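Local coordinates for ATP grasp ligase (Microcystis aeruginosa MRC, PDB 5IG9), which probably acts as an ATP-dependent ligase of the ATP-grasp superfamily, joining a carboxylate to a nucleophile within a peptide substrate, as mdnC enzymes do in making microviridins, at residues 215-220 with 302-307; 30-35 with 41-46. All coordinates share one frame; numbering follows the deposited sequence.

Contact 1 (215-220 with 302-307)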
ATOM      1  N   GLU A 215      10.290 -11.795 -26.321  1.00 46.17           N
ATOM      2  CA  GLU A 215       9.704 -11.420 -25.043  1.00 46.16           C
ATOM      3  C   GLU A 215       9.881 -12.577 -24.071  1.00 43.47           C
ATOM      4  O   GLU A 215       9.548 -13.721 -24.400  1.00 45.64           O
ATOM      5  CB  GLU A 215       8.219 -11.074 -25.193  1.00 48.03           C
ATOM      6  CG  GLU A 215       7.949  -9.774 -25.931  1.00 49.40           C
ATOM      7  CD  GLU A 215       6.489  -9.366 -25.877  1.00 52.83           C
ATOM      8  OE1 GLU A 215       5.660 -10.007 -26.556  1.00 61.12           O
ATOM      9  OE2 GLU A 215       6.174  -8.405 -25.144  1.00 57.90           O
ATOM     10  N   LEU A 216      10.410 -12.281 -22.886  1.00 41.42           N
ATOM     11  CA  LEU A 216      10.657 -13.287 -21.860  1.00 38.45           C
ATOM     12  C   LEU A 216       9.638 -13.142 -20.738  1.00 35.89           C
ATOM     13  O   LEU A 216       9.375 -12.028 -20.272  1.00 33.75           O
ATOM     14  CB  LEU A 216      12.072 -13.161 -21.288  1.00 40.21           C
ATOM     15  CG  LEU A 216      13.251 -13.197 -22.260  1.00 41.81           C
ATOM     16  CD1 LEU A 216      14.565 -13.174 -21.502  1.00 40.08           C
ATOM     17  CD2 LEU A 216      13.168 -14.416 -23.154  1.00 44.21           C
ATOM     18  N   ARG A 217       9.073 -14.268 -20.306  1.00 40.84           N
ATOM     19  CA  ARG A 217       8.221 -14.338 -19.123  1.00 41.75           C
ATOM     20  C   ARG A 217       8.903 -15.252 -18.120  1.00 40.23           C
ATOM     21  O   ARG A 217       8.976 -16.464 -18.329  1.00 41.60           O
ATOM     22  CB  ARG A 217       6.824 -14.846 -19.470  1.00 40.74           C
ATOM     23  CG  ARG A 217       5.873 -14.896 -18.284  1.00 40.14           C
ATOM     24  CD  ARG A 217       5.509 -13.501 -17.789  1.00 40.84           C
ATOM     25  NE  ARG A 217       4.475 -13.540 -16.758  1.00 41.22           N
ATOM     26  CZ  ARG A 217       3.831 -12.469 -16.306  1.00 40.39           C
ATOM     27  NH1 ARG A 217       4.115 -11.269 -16.794  1.00 40.81           N
ATOM     28  NH2 ARG A 217       2.902 -12.596 -15.368  1.00 40.99           N
ATOM     29  N   ILE A 218       9.391 -14.672 -17.032  1.00 37.81           N
ATOM     30  CA  ILE A 218      10.221 -15.372 -16.059  1.00 38.85           C
ATOM     31  C   ILE A 218       9.458 -15.462 -14.748  1.00 38.53           C
ATOM     32  O   ILE A 218       9.149 -14.438 -14.131  1.00 39.51           O
ATOM     33  CB  ILE A 218      11.570 -14.665 -15.871  1.00 40.91           C
ATOM     34  CG1 ILE A 218      12.239 -14.478 -17.232  1.00 41.16           C
ATOM     35  CG2 ILE A 218      12.456 -15.445 -14.917  1.00 41.40           C
ATOM     36  CD1 ILE A 218      13.407 -13.541 -17.208  1.00 42.72           C
ATOM     37  N   THR A 219       9.160 -16.684 -14.322  1.00 37.36           N
ATOM     38  CA  THR A 219       8.460 -16.945 -13.073  1.00 38.12           C
ATOM     39  C   THR A 219       9.427 -17.617 -12.109  1.00 42.17           C
ATOM     40  O   THR A 219       9.995 -18.667 -12.426  1.00 41.35           O
ATOM     41  CB  THR A 219       7.231 -17.824 -13.304  1.00 37.30           C
ATOM     42  OG1 THR A 219       6.421 -17.250 -14.332  1.00 46.96           O
ATOM     43  CG2 THR A 219       6.417 -17.928 -12.035  1.00 37.33           C
ATOM     44  N   ILE A 220       9.618 -17.011 -10.942  1.00 40.82           N
ATOM     45  CA  ILE A 220      10.567 -17.491  -9.948  1.00 40.98           C
ATOM     46  C   ILE A 220       9.794 -17.931  -8.716  1.00 41.90           C
ATOM     47  O   ILE A 220       8.959 -17.177  -8.203  1.00 44.41           O
ATOM     48  CB  ILE A 220      11.600 -16.410  -9.585  1.00 42.57           C
ATOM     49  CG1 ILE A 220      12.439 -16.051 -10.817  1.00 42.67           C
ATOM     50  CG2 ILE A 220      12.481 -16.881  -8.438  1.00 44.14           C
ATOM     51  CD1 ILE A 220      13.397 -14.908 -10.588  1.00 42.24           C
ATOM     52  N   PHE A 302      -0.656 -19.198 -14.668  1.00 42.54           N
ATOM     53  CA  PHE A 302      -1.431 -20.344 -15.126  1.00 43.48           C
ATOM     54  C   PHE A 302      -1.348 -20.524 -16.636  1.00 45.81           C
ATOM     55  O   PHE A 302      -1.410 -21.658 -17.124  1.00 46.45           O
ATOM     56  CB  PHE A 302      -2.887 -20.199 -14.672  1.00 45.96           C
ATOM     57  CG  PHE A 302      -3.728 -19.358 -15.582  1.00 49.37           C
ATOM     58  CD1 PHE A 302      -3.666 -17.979 -15.533  1.00 50.36           C
ATOM     59  CD2 PHE A 302      -4.587 -19.955 -16.489  1.00 54.20           C
ATOM     60  CE1 PHE A 302      -4.440 -17.209 -16.378  1.00 50.99           C
ATOM     61  CE2 PHE A 302      -5.360 -19.194 -17.333  1.00 56.37           C
ATOM     62  CZ  PHE A 302      -5.290 -17.820 -17.279  1.00 53.68           C
ATOM     63  N   TRP A 303      -1.201 -19.434 -17.395  1.00 46.54           N
ATOM     64  CA  TRP A 303      -1.164 -19.576 -18.845  1.00 45.30           C
ATOM     65  C   TRP A 303       0.172 -20.098 -19.350  1.00 46.95           C
ATOM     66  O   TRP A 303       0.294 -20.368 -20.549  1.00 50.43           O
ATOM     67  CB  TRP A 303      -1.504 -18.247 -19.524  1.00 44.63           C
ATOM     68  CG  TRP A 303      -0.723 -17.074 -19.028  1.00 44.45           C
ATOM     69  CD1 TRP A 303      -1.047 -16.257 -17.986  1.00 43.90           C
ATOM     70  CD2 TRP A 303       0.507 -16.568 -19.565  1.00 44.04           C
ATOM     71  NE1 TRP A 303      -0.094 -15.281 -17.833  1.00 45.04           N
ATOM     72  CE2 TRP A 303       0.869 -15.448 -18.792  1.00 43.52           C
ATOM     73  CE3 TRP A 303       1.337 -16.955 -20.624  1.00 44.16           C
ATOM     74  CZ2 TRP A 303       2.027 -14.713 -19.039  1.00 45.65           C
ATOM     75  CZ3 TRP A 303       2.485 -16.222 -20.869  1.00 45.62           C
ATOM     76  CH2 TRP A 303       2.820 -15.115 -20.079  1.00 46.59           C
ATOM     77  N   LEU A 304       1.167 -20.236 -18.477  1.00 44.28           N
ATOM     78  CA  LEU A 304       2.404 -20.931 -18.803  1.00 45.27           C
ATOM     79  C   LEU A 304       2.390 -22.386 -18.363  1.00 45.92           C
ATOM     80  O   LEU A 304       3.304 -23.137 -18.724  1.00 48.30           O
ATOM     81  CB  LEU A 304       3.600 -20.223 -18.159  1.00 47.48           C
ATOM     82  CG  LEU A 304       4.088 -18.933 -18.816  1.00 49.05           C
ATOM     83  CD1 LEU A 304       5.304 -18.411 -18.080  1.00 52.12           C
ATOM     84  CD2 LEU A 304       4.412 -19.176 -20.281  1.00 48.93           C
ATOM     85  N   GLU A 305       1.385 -22.795 -17.588  1.00 45.56           N
ATOM     86  CA  GLU A 305       1.240 -24.168 -17.120  1.00 46.07           C
ATOM     87  C   GLU A 305       0.179 -24.944 -17.891  1.00 46.43           C
ATOM     88  O   GLU A 305       0.432 -26.073 -18.320  1.00 52.31           O
ATOM     89  CB  GLU A 305       0.912 -24.182 -15.624  1.00 49.23           C
ATOM     90  CG  GLU A 305       0.700 -25.575 -15.050  1.00 53.12           C
ATOM     91  CD  GLU A 305       0.909 -25.615 -13.551  1.00 55.72           C
ATOM     92  OE1 GLU A 305       0.947 -24.532 -12.931  1.00 60.46           O
ATOM     93  OE2 GLU A 305       1.049 -26.724 -12.994  1.00 53.43           O
ATOM     94  N   LEU A 306      -1.015 -24.373 -18.069  1.00 50.82           N
ATOM     95  CA  LEU A 306      -2.056 -25.061 -18.823  1.00 48.85           C
ATOM     96  C   LEU A 306      -1.835 -24.983 -20.326  1.00 50.72           C
ATOM     97  O   LEU A 306      -2.480 -25.721 -21.079  1.00 52.25           O
ATOM     98  CB  LEU A 306      -3.431 -24.486 -18.479  1.00 49.72           C
ATOM     99  CG  LEU A 306      -3.850 -24.612 -17.014  1.00 51.61           C
ATOM    100  CD1 LEU A 306      -5.298 -24.187 -16.840  1.00 52.71           C
ATOM    101  CD2 LEU A 306      -3.634 -26.036 -16.522  1.00 50.23           C
ATOM    102  N   TYR A 307      -0.947 -24.109 -20.773  1.00 50.92           N
ATOM    103  CA  TYR A 307      -0.594 -23.931 -22.168  1.00 49.85           C
ATOM    104  C   TYR A 307       0.915 -24.023 -22.272  1.00 48.03           C
ATOM    105  O   TYR A 307       1.614 -23.975 -21.253  1.00 44.81           O
ATOM    106  CB  TYR A 307      -1.107 -22.575 -22.683  1.00 53.69           C
ATOM    107  CG  TYR A 307      -2.598 -22.404 -22.519  1.00 57.03           C
ATOM    108  CD1 TYR A 307      -3.482 -22.892 -23.472  1.00 60.76           C
ATOM    109  CD2 TYR A 307      -3.122 -21.764 -21.406  1.00 62.95           C
ATOM    110  CE1 TYR A 307      -4.848 -22.740 -23.324  1.00 63.86           C
ATOM    111  CE2 TYR A 307      -4.485 -21.607 -21.247  1.00 64.54           C
ATOM    112  CZ  TYR A 307      -5.343 -22.097 -22.209  1.00 68.39           C
ATOM    113  OH  TYR A 307      -6.702 -21.943 -22.052  1.00 70.78           O
TER
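The side-chain torsions of Arg217 and Trp303 bring them together: Arg217 sends CG anti to its backbone N (chi1 -178°) and then bends at chi2, while Trp303 holds its ring in the crowded position between backbone N and carbonyl carbon (chi1 51°). The two side chains cross at about a right angle. Arg217 CG lies 3.5 Å from Trp303 CH2, and farther along the chain, Arg217 NE is 3.5 Å from Trp303 CZ2. That carbon sits over one face of the guanidinium, yet the planes are 44° apart, so the benzo rim leans across the arginine instead of stacking flat on it. Leu304 packs against the same arginine stem. Its CD1 lies 3.6 Å from Arg217 CG and reaches Thr219 OG1 at 4.1 Å, and its CG lies 3.7 Å above one face of the neighbouring Trp303 ring, toward the rim. The polar end of Arg217 is held from elsewhere: NH1 forms a salt bridge with Asp281 on the adjoining strand 277-284, and NH2 donates to Glu300 O, just ahead of the helical turn. Were an alanine to stand at Arg217, Asp281 would probably lose its cationic mate and the benzo rim of Trp303 one of its supports. The general lesson is that a long cationic side chain can serve as apolar packing along its stem and as a polar tie at its tip. Here it joins an inner strand of an antiparallel sheet to a short, weakly bonded helical turn near the C-terminus, an arrangement consistent with the C-terminal part of an ATP-grasp fold.

Contact 2 (30-35 with 41-46)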
ATOM      1  N   PHE A  30      -7.196 -23.935   3.132  1.00 50.38           N
ATOM      2  CA  PHE A  30      -8.458 -23.212   3.224  1.00 47.72           C
ATOM      3  C   PHE A  30      -8.452 -22.072   2.217  1.00 48.36           C
ATOM      4  O   PHE A  30      -7.498 -21.289   2.170  1.00 49.50           O
ATOM      5  CB  PHE A  30      -8.679 -22.672   4.641  1.00 45.85           C
ATOM      6  CG  PHE A  30      -9.968 -21.911   4.815  1.00 46.07           C
ATOM      7  CD1 PHE A  30     -11.132 -22.570   5.178  1.00 47.12           C
ATOM      8  CD2 PHE A  30     -10.015 -20.539   4.629  1.00 46.13           C
ATOM      9  CE1 PHE A  30     -12.318 -21.875   5.343  1.00 45.05           C
ATOM     10  CE2 PHE A  30     -11.198 -19.838   4.791  1.00 46.07           C
ATOM     11  CZ  PHE A  30     -12.351 -20.507   5.148  1.00 44.41           C
ATOM     12  N   ARG A  31      -9.515 -21.980   1.420  1.00 49.63           N
ATOM     13  CA  ARG A  31      -9.666 -20.923   0.426  1.00 46.87           C
ATOM     14  C   ARG A  31     -10.490 -19.784   1.015  1.00 45.95           C
ATOM     15  O   ARG A  31     -11.638 -19.990   1.424  1.00 47.76           O
ATOM     16  CB  ARG A  31     -10.330 -21.455  -0.844  1.00 46.99           C
ATOM     17  CG  ARG A  31     -10.771 -20.358  -1.802  1.00 48.55           C
ATOM     18  CD  ARG A  31     -11.105 -20.908  -3.174  1.00 46.94           C
ATOM     19  NE  ARG A  31     -11.542 -19.852  -4.078  1.00 47.41           N
ATOM     20  CZ  ARG A  31     -11.621 -19.986  -5.397  1.00 48.30           C
ATOM     21  NH1 ARG A  31     -11.285 -21.135  -5.964  1.00 48.15           N
ATOM     22  NH2 ARG A  31     -12.026 -18.971  -6.149  1.00 46.53           N
ATOM     23  N   PHE A  32      -9.916 -18.586   1.034  1.00 45.68           N
ATOM     24  CA  PHE A  32     -10.562 -17.400   1.589  1.00 47.32           C
ATOM     25  C   PHE A  32     -10.833 -16.422   0.450  1.00 48.64           C
ATOM     26  O   PHE A  32      -9.919 -15.744  -0.026  1.00 53.54           O
ATOM     27  CB  PHE A  32      -9.688 -16.770   2.671  1.00 48.50           C
ATOM     28  CG  PHE A  32     -10.221 -15.468   3.211  1.00 48.77           C
ATOM     29  CD1 PHE A  32     -11.565 -15.325   3.521  1.00 50.18           C
ATOM     30  CD2 PHE A  32      -9.371 -14.396   3.435  1.00 49.18           C
ATOM     31  CE1 PHE A  32     -12.055 -14.130   4.026  1.00 50.23           C
ATOM     32  CE2 PHE A  32      -9.856 -13.201   3.941  1.00 52.86           C
ATOM     33  CZ  PHE A  32     -11.199 -13.068   4.237  1.00 51.93           C
ATOM     34  N   ASP A  33     -12.091 -16.345   0.019  1.00 52.98           N
ATOM     35  CA  ASP A  33     -12.487 -15.430  -1.051  1.00 54.55           C
ATOM     36  C   ASP A  33     -12.700 -14.049  -0.448  1.00 53.64           C
ATOM     37  O   ASP A  33     -13.688 -13.806   0.251  1.00 54.75           O
ATOM     38  CB  ASP A  33     -13.737 -15.934  -1.763  1.00 58.25           C
ATOM     39  CG  ASP A  33     -13.494 -17.225  -2.523  1.00 61.28           C
ATOM     40  OD1 ASP A  33     -12.348 -17.448  -2.970  1.00 67.51           O
ATOM     41  OD2 ASP A  33     -14.446 -18.020  -2.673  1.00 60.00           O
ATOM     42  N   THR A  34     -11.766 -13.137  -0.723  1.00 54.43           N
ATOM     43  CA  THR A  34     -11.814 -11.815  -0.107  1.00 54.54           C
ATOM     44  C   THR A  34     -13.019 -11.011  -0.575  1.00 54.32           C
ATOM     45  O   THR A  34     -13.523 -10.165   0.170  1.00 52.05           O
ATOM     46  CB  THR A  34     -10.523 -11.050  -0.399  1.00 56.05           C
ATOM     47  OG1 THR A  34     -10.282 -11.036  -1.812  1.00 57.06           O
ATOM     48  CG2 THR A  34      -9.346 -11.702   0.302  1.00 57.47           C
ATOM     49  N   ASP A  35     -13.497 -11.255  -1.797  1.00 55.29           N
ATOM     50  CA  ASP A  35     -14.634 -10.494  -2.301  1.00 57.49           C
ATOM     51  C   ASP A  35     -15.948 -10.914  -1.657  1.00 56.41           C
ATOM     52  O   ASP A  35     -16.905 -10.132  -1.668  1.00 61.65           O
ATOM     53  CB  ASP A  35     -14.727 -10.623  -3.821  1.00 60.92           C
ATOM     54  CG  ASP A  35     -14.956 -12.050  -4.274  1.00 63.72           C
ATOM     55  OD1 ASP A  35     -14.446 -12.976  -3.610  1.00 63.60           O
ATOM     56  OD2 ASP A  35     -15.649 -12.244  -5.293  1.00 64.88           O
ATOM     57  N   VAL A  41     -18.765 -14.296   4.066  1.00 56.97           N
ATOM     58  CA  VAL A  41     -17.766 -14.935   4.915  1.00 55.47           C
ATOM     59  C   VAL A  41     -17.690 -14.198   6.243  1.00 58.10           C
ATOM     60  O   VAL A  41     -17.670 -12.963   6.283  1.00 58.60           O
ATOM     61  CB  VAL A  41     -16.393 -14.968   4.216  1.00 54.07           C
ATOM     62  CG1 VAL A  41     -15.361 -15.698   5.062  1.00 51.48           C
ATOM     63  CG2 VAL A  41     -16.513 -15.614   2.845  1.00 56.20           C
ATOM     64  N   LYS A  42     -17.670 -14.957   7.337  1.00 51.90           N
ATOM     65  CA  LYS A  42     -17.526 -14.406   8.679  1.00 50.53           C
ATOM     66  C   LYS A  42     -16.065 -14.469   9.099  1.00 47.61           C
ATOM     67  O   LYS A  42     -15.448 -15.538   9.059  1.00 48.45           O
ATOM     68  CB  LYS A  42     -18.386 -15.174   9.685  1.00 52.89           C
ATOM     69  CG  LYS A  42     -19.873 -15.149   9.400  1.00 55.16           C
ATOM     70  CD  LYS A  42     -20.395 -13.727   9.302  1.00 59.97           C
ATOM     71  CE  LYS A  42     -21.793 -13.616   9.885  1.00 65.30           C
ATOM     72  NZ  LYS A  42     -22.659 -14.751   9.462  1.00 69.69           N
ATOM     73  N   VAL A  43     -15.521 -13.329   9.510  1.00 46.93           N
ATOM     74  CA  VAL A  43     -14.153 -13.236   9.999  1.00 48.88           C
ATOM     75  C   VAL A  43     -14.194 -12.633  11.397  1.00 48.90           C
ATOM     76  O   VAL A  43     -14.790 -11.568  11.603  1.00 47.44           O
ATOM     77  CB  VAL A  43     -13.264 -12.393   9.065  1.00 47.48           C
ATOM     78  CG1 VAL A  43     -11.825 -12.379   9.562  1.00 48.10           C
ATOM     79  CG2 VAL A  43     -13.328 -12.925   7.641  1.00 45.82           C
ATOM     80  N   ASP A  44     -13.579 -13.321  12.356  1.00 47.38           N
ATOM     81  CA  ASP A  44     -13.475 -12.842  13.729  1.00 47.07           C
ATOM     82  C   ASP A  44     -12.002 -12.759  14.099  1.00 44.45           C
ATOM     83  O   ASP A  44     -11.293 -13.769  14.055  1.00 40.70           O
ATOM     84  CB  ASP A  44     -14.227 -13.759  14.694  1.00 50.42           C
ATOM     85  CG  ASP A  44     -15.709 -13.805  14.408  1.00 54.97           C
ATOM     86  OD1 ASP A  44     -16.262 -12.770  13.979  1.00 55.49           O
ATOM     87  OD2 ASP A  44     -16.321 -14.876  14.606  1.00 54.42           O
ATOM     88  N   LEU A  45     -11.551 -11.558  14.460  1.00 42.64           N
ATOM     89  CA  LEU A  45     -10.145 -11.280  14.735  1.00 42.63           C
ATOM     90  C   LEU A  45     -10.015 -10.776  16.164  1.00 41.47           C
ATOM     91  O   LEU A  45     -10.424  -9.651  16.470  1.00 40.49           O
ATOM     92  CB  LEU A  45      -9.592 -10.261  13.742  1.00 42.85           C
ATOM     93  CG  LEU A  45      -9.796 -10.649  12.281  1.00 43.55           C
ATOM     94  CD1 LEU A  45      -9.293  -9.549  11.364  1.00 43.75           C
ATOM     95  CD2 LEU A  45      -9.102 -11.963  11.994  1.00 43.13           C
ATOM     96  N   TYR A  46      -9.440 -11.601  17.030  1.00 44.74           N
ATOM     97  CA  TYR A  46      -9.295 -11.288  18.444  1.00 45.88           C
ATOM     98  C   TYR A  46      -7.865 -10.860  18.743  1.00 47.87           C
ATOM     99  O   TYR A  46      -6.909 -11.473  18.264  1.00 53.99           O
ATOM    100  CB  TYR A  46      -9.669 -12.496  19.306  1.00 46.48           C
ATOM    101  CG  TYR A  46     -11.132 -12.871  19.242  1.00 48.26           C
ATOM    102  CD1 TYR A  46     -11.613 -13.722  18.255  1.00 48.24           C
ATOM    103  CD2 TYR A  46     -12.031 -12.377  20.176  1.00 49.43           C
ATOM    104  CE1 TYR A  46     -12.953 -14.067  18.200  1.00 48.84           C
ATOM    105  CE2 TYR A  46     -13.367 -12.715  20.131  1.00 49.19           C
ATOM    106  CZ  TYR A  46     -13.825 -13.559  19.143  1.00 50.56           C
ATOM    107  OH  TYR A  46     -15.160 -13.890  19.106  1.00 51.69           O
TER
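Phe32 meets Val41 and Val43 where 29-33, an edge strand within this chain of a Rossmann-like parallel sheet, gives way to 42-47, the first strand of a small antiparallel sheet. The side chains that meet are apolar, with the backbone Asp33 O also close to Val41 CG2. Val41 CG1 comes to the ring edge, near its plane, 3.8 Å from Phe32 CE1, whereas Val43 CG2 approaches obliquely and lies 4.0 Å from Phe32 CZ. With chi1 at 175°, the ring swings beside its own carbonyl carbon and bridges the two valines, which alternate with the outward-turned Lys42. One shell out, Met104 of helix 87-107 touches both Phe32 and Val43, and Ile55 of strand 54-57 lies against Val41. Backbone bonds from Phe32 to Ile5 and Thr7 fix the strand that carries the ring. On the far strand, the second subunit takes hold: Asn146 of that chain bonds to Val41 O and Val43 N, and residues 44-46 continue the sheet as an antiparallel ladder. Asp33, next in sequence after Phe32, pairs through OD2 with Arg36 in a salt bridge and through OD1 with Arg31, whose NE, with the acceptor in the guanidinium plane, donates to the syn lone pair of Asp33 OD1 at 2.8 Å and 177°.

Contacts 1 and 2 join different kinds of element: contact 2 links two sheets, whereas contact 1 ties a sheet strand to a short helical turn. They follow one another in sequence and do not touch: their centres are 30 Å apart and their nearest atoms about 12 Å. Contact 1 lies about 13 Å from the centre of the chain, contact 2 about 23 Å from it. An indirect structural connection can be traced, since Phe302, in the 302-307 segment though not part of its contact, packs on Asn12 and Glu13, in the loop after strand 3-7, and that strand pairs with 29-33 in contact 2. Their surroundings differ as well: the segments of contact 1 meet no other subunit, while contact 2 borders the dimer interface through 41-46.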